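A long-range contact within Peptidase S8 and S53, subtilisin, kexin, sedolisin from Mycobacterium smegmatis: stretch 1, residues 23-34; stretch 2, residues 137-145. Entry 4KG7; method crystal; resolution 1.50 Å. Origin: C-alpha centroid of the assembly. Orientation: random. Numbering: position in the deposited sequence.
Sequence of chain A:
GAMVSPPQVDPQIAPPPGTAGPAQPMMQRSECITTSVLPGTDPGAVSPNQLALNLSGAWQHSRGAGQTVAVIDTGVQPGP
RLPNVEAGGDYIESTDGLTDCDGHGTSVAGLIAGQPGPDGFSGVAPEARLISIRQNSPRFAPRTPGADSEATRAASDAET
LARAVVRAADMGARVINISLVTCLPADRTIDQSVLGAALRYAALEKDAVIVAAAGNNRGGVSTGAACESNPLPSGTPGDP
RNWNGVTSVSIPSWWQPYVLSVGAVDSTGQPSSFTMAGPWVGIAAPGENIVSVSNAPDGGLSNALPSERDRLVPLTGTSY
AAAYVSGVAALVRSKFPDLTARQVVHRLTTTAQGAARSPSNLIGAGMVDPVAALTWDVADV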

# COMPACT_ATOMS: atom_id res chain seq x y z
N ALA A 23 -14.77 15.98 -2.21
CA ALA A 23 -15.34 17.02 -1.37
C ALA A 23 -15.75 18.23 -2.20
O ALA A 23 -16.68 18.95 -1.83
CB ALA A 23 -14.35 17.41 -0.28
N GLN A 24 -15.03 18.46 -3.30
CA GLN A 24 -15.40 19.47 -4.30
C GLN A 24 -15.13 18.92 -5.69
O GLN A 24 -14.36 17.96 -5.85
CB GLN A 24 -14.66 20.80 -4.10
CG GLN A 24 -13.15 20.73 -4.16
CD GLN A 24 -12.48 22.09 -4.00
OE1 GLN A 24 -12.97 23.12 -4.47
NE2 GLN A 24 -11.33 22.09 -3.34
N PRO A 25 -15.79 19.48 -6.69
CA PRO A 25 -15.58 19.00 -8.06
C PRO A 25 -14.12 19.06 -8.49
O PRO A 25 -13.42 20.01 -8.16
CB PRO A 25 -16.47 19.93 -8.88
CG PRO A 25 -17.58 20.31 -7.94
CD PRO A 25 -16.86 20.51 -6.64
N MET A 26 -13.68 18.02 -9.20
CA MET A 26 -12.30 17.88 -9.65
C MET A 26 -12.25 17.94 -11.17
O MET A 26 -13.25 17.64 -11.85
CB MET A 26 -11.73 16.53 -9.18
CG MET A 26 -11.85 16.32 -7.68
SD MET A 26 -10.83 17.47 -6.74
CE MET A 26 -9.25 16.63 -6.86
N MET A 27 -11.11 18.34 -11.70
CA MET A 27 -10.90 18.37 -13.15
C MET A 27 -9.58 17.69 -13.46
O MET A 27 -8.65 17.76 -12.67
CB MET A 27 -10.94 19.81 -13.72
CG MET A 27 -9.64 20.60 -13.69
SD MET A 27 -9.79 22.31 -14.29
CE MET A 27 -9.42 22.08 -16.03
N GLN A 28 -9.52 17.04 -14.61
CA GLN A 28 -8.29 16.37 -15.02
C GLN A 28 -7.32 17.43 -15.56
O GLN A 28 -7.69 18.18 -16.44
CB GLN A 28 -8.59 15.31 -16.07
CG GLN A 28 -7.39 14.43 -16.37
CD GLN A 28 -7.69 13.31 -17.32
OE1 GLN A 28 -8.85 12.90 -17.50
NE2 GLN A 28 -6.64 12.80 -17.95
N ARG A 29 -6.11 17.50 -15.00
CA ARG A 29 -5.14 18.54 -15.39
C ARG A 29 -4.00 18.00 -16.25
O ARG A 29 -3.32 18.78 -16.90
CB ARG A 29 -4.55 19.23 -14.15
CG ARG A 29 -3.54 18.40 -13.38
CD ARG A 29 -3.08 19.08 -12.09
NE ARG A 29 -2.62 18.10 -11.10
CZ ARG A 29 -2.30 18.38 -9.84
NH1 ARG A 29 -2.37 19.63 -9.36
NH2 ARG A 29 -1.89 17.40 -9.03
N SER A 30 -3.81 16.68 -16.25
CA SER A 30 -2.71 16.02 -16.97
C SER A 30 -3.29 14.85 -17.71
O SER A 30 -4.26 14.22 -17.25
CB SER A 30 -1.67 15.47 -15.98
OG SER A 30 -0.78 16.48 -15.58
N GLU A 31 -2.68 14.54 -18.85
CA GLU A 31 -3.06 13.38 -19.65
C GLU A 31 -2.88 12.10 -18.85
O GLU A 31 -1.92 11.96 -18.13
CB GLU A 31 -2.18 13.34 -20.91
CG GLU A 31 -2.52 12.25 -21.91
CD GLU A 31 -1.63 12.28 -23.15
OE1 GLU A 31 -0.74 13.15 -23.25
OE2 GLU A 31 -1.82 11.41 -24.03
N CYS A 32 -3.79 11.15 -19.03
CA CYS A 32 -3.60 9.83 -18.43
C CYS A 32 -2.33 9.14 -18.94
O CYS A 32 -1.85 9.37 -20.04
CB CYS A 32 -4.78 8.93 -18.72
SG CYS A 32 -6.36 9.48 -18.03
N ILE A 33 -1.84 8.24 -18.09
CA ILE A 33 -0.59 7.50 -18.26
C ILE A 33 -0.95 6.02 -18.22
O ILE A 33 -1.85 5.59 -17.49
CB ILE A 33 0.34 7.84 -17.04
CG1 ILE A 33 0.75 9.30 -17.13
CG2 ILE A 33 1.57 6.96 -16.95
CD1 ILE A 33 1.22 9.67 -18.49
N THR A 34 -0.22 5.23 -19.00
CA THR A 34 -0.20 3.80 -18.86
C THR A 34 1.22 3.31 -18.63
O THR A 34 2.18 3.94 -19.11
CB THR A 34 -0.78 3.09 -20.09
OG1 THR A 34 -0.04 3.45 -21.27
CG2 THR A 34 -2.25 3.47 -20.27
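Stretch 2 137-145: SPRFAPRTP

Strand 140-142 of stretch 2 runs antiparallel to strand 26-28 of stretch 1, at 144° between their N-to-C directions, and the axes approach to 4.5 Å. A type I turn from Ser137 to Phe140 leads into the pairing. Pro138 O accepts from Arg29 NE at 3.1 Å and from Arg29 NH2 at 3.0 Å, so the arginine side chain is tied to the turn by two hydrogen bonds. Arg139, near -80/-6, is next; its O accepts a hydrogen bond from Arg29 N at 2.8 Å. Its side chain, m at chi1 and chi2, reaches past Ser30, where Ser30 CB lies 3.5 Å from Arg139 CD, to Ile33, with Arg139 NH2 3.2 Å from Ile33 CG1. From Phe140 to Pro142 the backbone is extended. The Phe140 ring takes Gln28 CB over its face, 3.9 Å from the centroid. Ala141 pairs with Met27 through two hydrogen bonds: Ala141 N to Met27 O at 3.0 Å, and Met27 N to Ala141 O at 2.8 Å. Pro142 sits across from Met26 as a non-hydrogen-bonded pair, their CA atoms 4.2 Å apart and their side chains diverging; Met26 CE lies 4.0 Å from Pro142 CD. Arg143 N donates to Pro25 O at 2.9 Å, extending the ladder beyond the strand. Its guanidinium lays one face over Pro25 CB. At Thr144, two waters bridge the backbone to Gln24 OE1. Pro145 points away, without contact.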

# COMPACT_ATOMS: atom_id res chain seq x y z
N SER A 137 -5.60 10.68 -7.34
CA SER A 137 -4.88 10.69 -8.62
C SER A 137 -4.20 12.03 -8.74
O SER A 137 -4.87 13.05 -8.64
CB SER A 137 -5.81 10.51 -9.81
OG SER A 137 -5.07 10.83 -11.02
N PRO A 138 -2.88 12.04 -8.97
CA PRO A 138 -2.20 13.31 -9.25
C PRO A 138 -2.51 13.91 -10.59
O PRO A 138 -2.03 15.03 -10.88
CB PRO A 138 -0.72 12.95 -9.19
CG PRO A 138 -0.65 11.51 -9.42
CD PRO A 138 -1.95 10.89 -8.98
N ARG A 139 -3.28 13.20 -11.42
CA ARG A 139 -3.69 13.74 -12.71
C ARG A 139 -4.87 14.72 -12.57
O ARG A 139 -5.29 15.31 -13.55
CB ARG A 139 -4.10 12.62 -13.68
CG ARG A 139 -3.01 11.61 -13.98
CD ARG A 139 -1.87 12.22 -14.76
NE ARG A 139 -0.76 11.30 -14.90
CZ ARG A 139 0.08 11.01 -13.90
NH1 ARG A 139 -0.06 11.58 -12.71
NH2 ARG A 139 1.08 10.17 -14.10
N PHE A 140 -5.42 14.83 -11.36
CA PHE A 140 -6.60 15.66 -11.11
C PHE A 140 -6.33 16.69 -10.02
O PHE A 140 -5.47 16.50 -9.15
CB PHE A 140 -7.79 14.80 -10.68
CG PHE A 140 -8.34 13.95 -11.78
CD1 PHE A 140 -7.65 12.82 -12.20
CD2 PHE A 140 -9.54 14.28 -12.40
CE1 PHE A 140 -8.13 12.04 -13.22
CE2 PHE A 140 -10.03 13.47 -13.42
CZ PHE A 140 -9.32 12.37 -13.84
N ALA A 141 -7.06 17.78 -10.11
CA ALA A 141 -7.02 18.83 -9.11
C ALA A 141 -8.42 19.43 -9.01
O ALA A 141 -9.24 19.23 -9.89
CB ALA A 141 -6.03 19.90 -9.53
N PRO A 142 -8.68 20.19 -7.93
CA PRO A 142 -9.95 20.89 -7.84
C PRO A 142 -10.23 21.77 -9.06
O PRO A 142 -9.33 22.44 -9.58
CB PRO A 142 -9.77 21.75 -6.60
CG PRO A 142 -8.83 20.99 -5.75
CD PRO A 142 -7.86 20.37 -6.72
N ARG A 143 -11.48 21.78 -9.49
CA ARG A 143 -11.89 22.59 -10.62
C ARG A 143 -11.68 24.08 -10.29
O ARG A 143 -11.19 24.85 -11.13
CB ARG A 143 -13.36 22.30 -10.93
CG ARG A 143 -13.82 22.76 -12.30
CD ARG A 143 -15.28 22.42 -12.50
NE ARG A 143 -16.11 23.20 -11.58
CZ ARG A 143 -17.32 22.84 -11.14
NH1 ARG A 143 -17.89 21.71 -11.54
NH2 ARG A 143 -17.97 23.63 -10.29
N THR A 144 -12.04 24.47 -9.07
CA THR A 144 -11.82 25.85 -8.61
C THR A 144 -10.33 25.98 -8.25
O THR A 144 -9.85 25.23 -7.39
CB THR A 144 -12.73 26.19 -7.42
OG1 THR A 144 -14.10 26.09 -7.84
CG2 THR A 144 -12.45 27.62 -6.92
N PRO A 145 -9.59 26.86 -8.95
CA PRO A 145 -8.13 26.95 -8.78
C PRO A 145 -7.75 27.79 -7.57
O PRO A 145 -7.23 28.89 -7.70
CB PRO A 145 -7.67 27.61 -10.09
CG PRO A 145 -8.82 28.46 -10.47
CD PRO A 145 -10.06 27.75 -10.03
O HOH W 1 -13.73 22.65 -7.20
O HOH W 2 -10.68 24.88 -4.67
O HOH W 3 -1.11 16.43 -13.12